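Local structure of nitroalkane oxidase (Podospora anserina, 3MKH) at residues Leu25-Tyr33 against Ser46-Ala54; Ser78-Ser87 against Leu276-Ala287. The protein oxidises primary and secondary nitroalkanes to aldehydes or ketones with its FAD cofactor, consuming oxygen and releasing nitrite and hydrogen peroxide. One frame throughout, in Å; residues are numbered along the deposited sequence.

Contact 1: residues Leu25-Tyr33 against Ser46-Ala54; sequences LLMPARQTY and STQPTYAAA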
# COMPACT_ATOMS: atom_id res chain seq x y z
N LEU A 25 -9.34 20.61 30.64
CA LEU A 25 -8.05 20.30 31.27
C LEU A 25 -6.92 20.21 30.25
O LEU A 25 -5.88 20.87 30.39
CB LEU A 25 -8.15 19.03 32.10
CG LEU A 25 -8.69 19.22 33.52
CD1 LEU A 25 -9.71 20.33 33.57
CD2 LEU A 25 -9.28 17.94 34.06
N LEU A 26 -7.13 19.45 29.18
CA LEU A 26 -6.03 19.19 28.24
C LEU A 26 -5.67 20.38 27.34
O LEU A 26 -4.48 20.64 27.07
CB LEU A 26 -6.32 17.94 27.42
CG LEU A 26 -6.54 16.66 28.25
CD1 LEU A 26 -6.82 15.46 27.36
CD2 LEU A 26 -5.36 16.37 29.21
N MET A 27 -6.67 21.10 26.85
CA MET A 27 -6.40 22.26 26.01
C MET A 27 -5.61 23.35 26.75
O MET A 27 -4.65 23.90 26.21
CB MET A 27 -7.69 22.83 25.41
CG MET A 27 -8.28 21.94 24.32
SD MET A 27 -9.72 22.68 23.50
CE MET A 27 -9.01 24.17 22.78
N PRO A 28 -5.99 23.65 28.00
CA PRO A 28 -5.18 24.60 28.76
C PRO A 28 -3.77 24.10 29.06
O PRO A 28 -2.85 24.90 29.09
CB PRO A 28 -5.98 24.78 30.05
CG PRO A 28 -7.39 24.52 29.65
CD PRO A 28 -7.30 23.41 28.63
N ALA A 29 -3.60 22.80 29.28
CA ALA A 29 -2.28 22.23 29.48
C ALA A 29 -1.40 22.56 28.27
O ALA A 29 -0.24 22.90 28.42
CB ALA A 29 -2.36 20.70 29.69
N ARG A 30 -1.97 22.45 27.06
CA ARG A 30 -1.22 22.75 25.84
C ARG A 30 -0.77 24.23 25.77
O ARG A 30 0.39 24.53 25.46
CB ARG A 30 -2.07 22.39 24.62
CG ARG A 30 -1.54 22.92 23.27
CD ARG A 30 -0.85 21.84 22.47
NE ARG A 30 -0.33 22.30 21.18
CZ ARG A 30 0.68 21.71 20.54
NH1 ARG A 30 1.27 20.65 21.08
NH2 ARG A 30 1.10 22.19 19.37
N GLN A 31 -1.68 25.16 26.05
CA GLN A 31 -1.32 26.58 25.96
C GLN A 31 -0.27 26.92 27.01
O GLN A 31 0.57 27.81 26.82
CB GLN A 31 -2.55 27.49 26.09
CG GLN A 31 -3.54 27.36 24.92
CD GLN A 31 -2.85 27.32 23.55
OE1 GLN A 31 -2.99 26.33 22.80
NE2 GLN A 31 -2.12 28.39 23.20
N THR A 32 -0.29 26.19 28.11
CA THR A 32 0.71 26.35 29.15
C THR A 32 2.10 25.85 28.75
O THR A 32 3.07 26.62 28.83
CB THR A 32 0.25 25.69 30.45
OG1 THR A 32 -0.87 26.42 30.95
CG2 THR A 32 1.37 25.68 31.49
N TYR A 33 2.21 24.60 28.30
CA TYR A 33 3.55 24.07 28.00
C TYR A 33 4.22 24.68 26.76
O TYR A 33 5.45 24.74 26.65
CB TYR A 33 3.60 22.52 28.03
CG TYR A 33 2.95 21.76 26.89
CD1 TYR A 33 3.44 21.83 25.59
CD2 TYR A 33 1.90 20.87 27.14
CE1 TYR A 33 2.86 21.08 24.55
CE2 TYR A 33 1.32 20.13 26.10
CZ TYR A 33 1.80 20.24 24.82
OH TYR A 33 1.24 19.51 23.79
N SER A 46 5.49 21.74 33.57
CA SER A 46 4.43 22.75 33.53
C SER A 46 3.02 22.14 33.48
O SER A 46 2.05 22.85 33.67
CB SER A 46 4.62 23.69 32.33
OG SER A 46 4.17 23.09 31.12
N THR A 47 2.91 20.85 33.21
CA THR A 47 1.58 20.23 33.17
C THR A 47 1.09 19.71 34.53
O THR A 47 0.02 19.13 34.62
CB THR A 47 1.50 19.08 32.14
OG1 THR A 47 2.41 18.04 32.50
CG2 THR A 47 1.85 19.58 30.74
N GLN A 48 1.87 19.92 35.58
CA GLN A 48 1.46 19.40 36.89
C GLN A 48 0.11 19.96 37.37
O GLN A 48 -0.76 19.20 37.81
CB GLN A 48 2.56 19.59 37.94
CG GLN A 48 2.25 18.81 39.23
CD GLN A 48 3.31 18.96 40.31
OE1 GLN A 48 4.28 19.69 40.15
NE2 GLN A 48 3.10 18.28 41.44
N PRO A 49 -0.06 21.29 37.32
CA PRO A 49 -1.35 21.81 37.80
C PRO A 49 -2.56 21.22 37.07
O PRO A 49 -3.57 20.91 37.71
CB PRO A 49 -1.23 23.32 37.54
CG PRO A 49 0.26 23.58 37.65
CD PRO A 49 0.92 22.36 37.07
N THR A 50 -2.48 21.04 35.76
CA THR A 50 -3.64 20.46 35.09
C THR A 50 -3.77 18.96 35.34
O THR A 50 -4.87 18.43 35.36
CB THR A 50 -3.71 20.78 33.58
OG1 THR A 50 -2.46 20.51 32.98
CG2 THR A 50 -4.06 22.25 33.35
N TYR A 51 -2.65 18.28 35.55
CA TYR A 51 -2.70 16.90 35.99
C TYR A 51 -3.41 16.81 37.35
O TYR A 51 -4.26 15.94 37.57
CB TYR A 51 -1.29 16.32 36.06
CG TYR A 51 -1.18 14.85 36.43
CD1 TYR A 51 -1.30 14.43 37.75
CD2 TYR A 51 -0.92 13.89 35.47
CE1 TYR A 51 -1.19 13.10 38.10
CE2 TYR A 51 -0.78 12.55 35.81
CZ TYR A 51 -0.92 12.16 37.13
OH TYR A 51 -0.78 10.83 37.49
N ALA A 52 -3.08 17.72 38.27
CA ALA A 52 -3.74 17.75 39.57
C ALA A 52 -5.25 17.99 39.43
O ALA A 52 -6.05 17.47 40.22
CB ALA A 52 -3.12 18.82 40.48
N ALA A 53 -5.63 18.78 38.44
CA ALA A 53 -7.05 19.04 38.19
C ALA A 53 -7.75 17.78 37.70
O ALA A 53 -8.91 17.54 38.06
CB ALA A 53 -7.24 20.19 37.18
N ALA A 54 -7.06 16.98 36.88
CA ALA A 54 -7.60 15.70 36.40
C ALA A 54 -7.75 14.72 37.55
O ALA A 54 -8.71 13.94 37.62
CB ALA A 54 -6.70 15.10 35.31
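Leu25 reaches across to the far end of 46-54 with a single branch: its CD2 lies 3.6 Å from Ala54 CA, and CG faces the methyl of Ala53. One turn on, the CB of Ala29 meets Thr50, whose two branches divide the work. OG1 of Thr50 stands 3.3 Å from Ala29 CB, whereas CG2 of Thr50 is turned to the backbone, 3.7 Å from Leu25 O. This split follows from the Thr50 torsion, which puts OG1 between the backbone N and the carbonyl carbon (chi1 49°) and leaves CG2 beside the N. The segment axes approach to 9.4 Å, an ordinary spacing for packed helices, and their directions differ by 170°. The geometry is thus that of an antiparallel helix pair in the N-terminal helical domain of the acyl-CoA dehydrogenase fold, joined by a connection that carries the short helix 41-45, and no hydrogen bond crosses between the two segments. At the other end, Ser46 OG sits 3.2 Å from Tyr33 CB, although its polar partner is Arg43 O. The methyl CG2 of Thr32 approaches the same serine, 3.6 Å from Ser46 O. Thr47 CG2 comes obliquely to the Tyr33 ring, 3.8 Å from Tyr33 CD2, while Thr47 OG1 bonds to Phe44 O. The Tyr33 ring itself leads away from 46-54, with one face against Arg30 CA. Tyr33 OH accepts a bond from Arg30 NH1 (2.9 Å, 154°), the oxygen lying nearly in the guanidinium plane, and is also hydrogen-bonded to Glu89.

Contact 2: residues Ser78-Ser87 against Leu276-Ala287; sequences SAILVEECYS and LVGAMGVGLMRA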
# COMPACT_ATOMS: atom_id res chain seq x y z
N SER A 78 -13.09 3.17 28.48
CA SER A 78 -11.73 3.68 28.40
C SER A 78 -11.37 4.07 26.97
O SER A 78 -10.74 5.09 26.74
CB SER A 78 -10.74 2.64 28.93
OG SER A 78 -10.86 2.57 30.33
N ALA A 79 -11.79 3.25 26.00
CA ALA A 79 -11.49 3.53 24.60
C ALA A 79 -12.19 4.81 24.16
O ALA A 79 -11.64 5.58 23.36
CB ALA A 79 -11.89 2.36 23.72
N ILE A 80 -13.39 5.04 24.68
CA ILE A 80 -14.13 6.25 24.37
C ILE A 80 -13.40 7.47 24.91
O ILE A 80 -13.18 8.45 24.20
CB ILE A 80 -15.59 6.18 24.90
CG1 ILE A 80 -16.38 5.16 24.06
CG2 ILE A 80 -16.22 7.57 24.89
CD1 ILE A 80 -17.72 4.71 24.68
N LEU A 81 -12.98 7.40 26.17
CA LEU A 81 -12.25 8.51 26.77
C LEU A 81 -10.96 8.79 26.00
O LEU A 81 -10.64 9.94 25.66
CB LEU A 81 -11.94 8.21 28.24
CG LEU A 81 -10.96 9.17 28.92
CD1 LEU A 81 -11.58 10.55 29.05
CD2 LEU A 81 -10.58 8.64 30.30
N VAL A 82 -10.19 7.74 25.75
CA VAL A 82 -8.89 7.89 25.09
C VAL A 82 -9.00 8.48 23.68
O VAL A 82 -8.19 9.34 23.29
CB VAL A 82 -8.11 6.55 25.07
CG1 VAL A 82 -6.89 6.66 24.19
CG2 VAL A 82 -7.71 6.15 26.49
N GLU A 83 -10.00 8.04 22.91
CA GLU A 83 -10.20 8.55 21.56
C GLU A 83 -10.45 10.06 21.61
O GLU A 83 -9.83 10.84 20.87
CB GLU A 83 -11.37 7.84 20.83
CG GLU A 83 -11.73 8.50 19.48
CD GLU A 83 -13.05 8.02 18.85
OE1 GLU A 83 -13.57 6.97 19.28
OE2 GLU A 83 -13.56 8.70 17.93
N GLU A 84 -11.37 10.48 22.48
CA GLU A 84 -11.67 11.88 22.60
C GLU A 84 -10.43 12.69 23.02
O GLU A 84 -10.13 13.73 22.43
CB GLU A 84 -12.83 12.10 23.59
CG GLU A 84 -13.17 13.58 23.84
CD GLU A 84 -13.58 14.33 22.57
OE1 GLU A 84 -14.05 13.70 21.59
OE2 GLU A 84 -13.44 15.56 22.56
N CYS A 85 -9.71 12.22 24.04
CA CYS A 85 -8.54 12.97 24.52
C CYS A 85 -7.47 13.11 23.45
O CYS A 85 -6.91 14.20 23.27
CB CYS A 85 -7.95 12.33 25.78
SG CYS A 85 -9.02 12.50 27.20
N TYR A 86 -7.20 12.03 22.73
CA TYR A 86 -6.22 12.07 21.66
C TYR A 86 -6.63 12.90 20.46
O TYR A 86 -5.78 13.42 19.73
CB TYR A 86 -5.78 10.65 21.23
CG TYR A 86 -4.40 10.33 21.73
CD1 TYR A 86 -4.15 10.30 23.10
CD2 TYR A 86 -3.35 10.11 20.86
CE1 TYR A 86 -2.89 10.04 23.59
CE2 TYR A 86 -2.06 9.85 21.35
CZ TYR A 86 -1.86 9.81 22.72
OH TYR A 86 -0.62 9.55 23.25
N SER A 87 -7.93 13.06 20.25
CA SER A 87 -8.38 13.89 19.15
C SER A 87 -8.13 15.36 19.50
O SER A 87 -8.20 16.22 18.63
CB SER A 87 -9.87 13.66 18.85
OG SER A 87 -10.70 14.34 19.79
N LEU A 276 -6.14 0.33 23.97
CA LEU A 276 -6.21 1.78 24.15
C LEU A 276 -5.34 2.51 23.13
O LEU A 276 -5.65 3.63 22.75
CB LEU A 276 -5.82 2.16 25.58
CG LEU A 276 -6.98 2.24 26.59
CD1 LEU A 276 -8.24 1.49 26.17
CD2 LEU A 276 -6.55 1.88 27.99
N VAL A 277 -4.27 1.86 22.67
CA VAL A 277 -3.49 2.38 21.55
C VAL A 277 -4.33 2.41 20.26
O VAL A 277 -4.21 3.34 19.44
CB VAL A 277 -2.17 1.59 21.32
CG1 VAL A 277 -1.53 1.96 19.97
CG2 VAL A 277 -1.19 1.88 22.47
N GLY A 278 -5.20 1.41 20.10
CA GLY A 278 -6.17 1.43 19.02
C GLY A 278 -6.97 2.72 19.10
O GLY A 278 -7.09 3.48 18.13
N ALA A 279 -7.45 3.01 20.30
CA ALA A 279 -8.27 4.19 20.48
C ALA A 279 -7.48 5.49 20.27
O ALA A 279 -8.04 6.47 19.78
CB ALA A 279 -8.96 4.16 21.84
N MET A 280 -6.20 5.50 20.62
CA MET A 280 -5.36 6.69 20.34
C MET A 280 -5.27 6.91 18.84
O MET A 280 -5.31 8.05 18.34
CB MET A 280 -3.94 6.52 20.89
CG MET A 280 -3.88 6.30 22.38
SD MET A 280 -2.17 6.03 22.91
CE MET A 280 -2.40 6.04 24.67
N GLY A 281 -5.10 5.81 18.12
CA GLY A 281 -5.09 5.84 16.66
C GLY A 281 -6.37 6.45 16.10
O GLY A 281 -6.32 7.33 15.23
N VAL A 282 -7.52 5.97 16.58
CA VAL A 282 -8.81 6.49 16.14
C VAL A 282 -8.92 7.98 16.40
O VAL A 282 -9.41 8.74 15.55
CB VAL A 282 -10.00 5.77 16.84
CG1 VAL A 282 -11.34 6.36 16.38
CG2 VAL A 282 -9.95 4.26 16.59
N GLY A 283 -8.46 8.41 17.57
CA GLY A 283 -8.53 9.82 17.94
C GLY A 283 -7.73 10.72 17.01
O GLY A 283 -8.18 11.79 16.61
N LEU A 284 -6.51 10.30 16.68
CA LEU A 284 -5.70 11.10 15.76
C LEU A 284 -6.31 11.11 14.36
O LEU A 284 -6.25 12.12 13.67
CB LEU A 284 -4.27 10.56 15.67
CG LEU A 284 -3.41 10.62 16.92
CD1 LEU A 284 -2.03 10.02 16.63
CD2 LEU A 284 -3.29 12.07 17.43
N MET A 285 -6.88 9.98 13.94
CA MET A 285 -7.49 9.89 12.62
C MET A 285 -8.68 10.81 12.53
O MET A 285 -8.84 11.56 11.56
CB MET A 285 -7.88 8.44 12.30
CG MET A 285 -6.66 7.53 12.18
SD MET A 285 -7.04 5.77 12.04
CE MET A 285 -7.68 5.72 10.36
N ARG A 286 -9.52 10.77 13.55
CA ARG A 286 -10.65 11.69 13.67
C ARG A 286 -10.16 13.14 13.61
O ARG A 286 -10.69 13.96 12.87
CB ARG A 286 -11.42 11.42 14.98
CG ARG A 286 -12.39 12.52 15.34
CD ARG A 286 -13.67 11.95 15.93
NE ARG A 286 -13.55 11.42 17.30
CZ ARG A 286 -13.57 12.17 18.39
NH1 ARG A 286 -13.65 13.49 18.29
NH2 ARG A 286 -13.51 11.60 19.59
N ALA A 287 -9.13 13.47 14.39
CA ALA A 287 -8.62 14.84 14.38
C ALA A 287 -8.09 15.24 13.00
O ALA A 287 -8.31 16.36 12.56
CB ALA A 287 -7.52 15.04 15.45
O HOH W 1 -12.82 16.34 19.79
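Arg286 joins the two helices electrostatically through two successive glutamates. Its NE makes the strong bond to Glu83 OE2 at 2.8 Å, and its NH2 the strong bond to Glu84 OE1 at 2.9 Å; weak bonds from NH2 to Glu83 OE2 and from NH1 to Glu84 OE1 tie the three residues into one salt-bridge network. Both acceptors lie near the guanidinium plane and are met on the anti side, the donors tilted out of the carboxylate planes, which are turned 60° (Glu83) and 23° (Glu84) from the guanidinium. Bends at chi2 and chi3 of Arg286 bring the group back over Ser87 CB. A water receives a weak bond from NH1 and donates to Glu84 OE2 and Ser87 OG. Glu83 OE2 also forms a salt bridge with Arg328, and OE1 is hydrogen-bonded to Tyr426 OH of the second subunit, whose Trp422 makes a cation-pi contact with Arg286. Without the guanidinium, as with an alanine here, Glu84 OE1 would probably lose its charged mate, Glu83 would lean more on Arg328, and Trp422 would lose its cation.

Met280 lies across the Tyr86 ring, CG 3.9 Å from the centroid and nearly on the normal, with SD over the same face: a CH-pi and a Met-aromatic contact together. The Tyr86 hydroxyl bonds to His235. Val82 CG1 presses on Met280 CG at 3.5 Å, and its CG2 meets Leu276 CG.

Backbones meet at Gly283, whose CA is 3.4 Å from Glu83 O, where a CB would clash; Glu83 CA to Ala279 O and Ser87 CA to Gly283 O are further CA-H...O contacts. With axes 7.1 Å apart crossing at -39°, and Glu83 as one knob among Ala279, Val282, Gly283 and Arg286, this is a close, glycine-mediated helix crossing between the N- and C-terminal helical domains of the acyl-CoA dehydrogenase fold.

In the fold
Contact 1 closes before contact 2 opens along the chain, and their centres lie 19 Å apart. They meet directly where Leu26 CD1 packs on Cys85 CB at 3.7 Å, so helix 9-33 of contact 1 packs on the side of helix 75-88 turned away from 276-287. Helix 90-109 borders both, receiving Ala29 and Ala54 from contact 1 and Val82 and Tyr86 from contact 2. Contact 2 is nearer the chemistry: the Tyr86 side chain is about 7 Å from a bound FAD, and that of Met280 about 7 Å from the side chain of Asp399, the inferred proton acceptor. In contact 1, the Tyr33 side chain stays about 12 Å from a bound FAD.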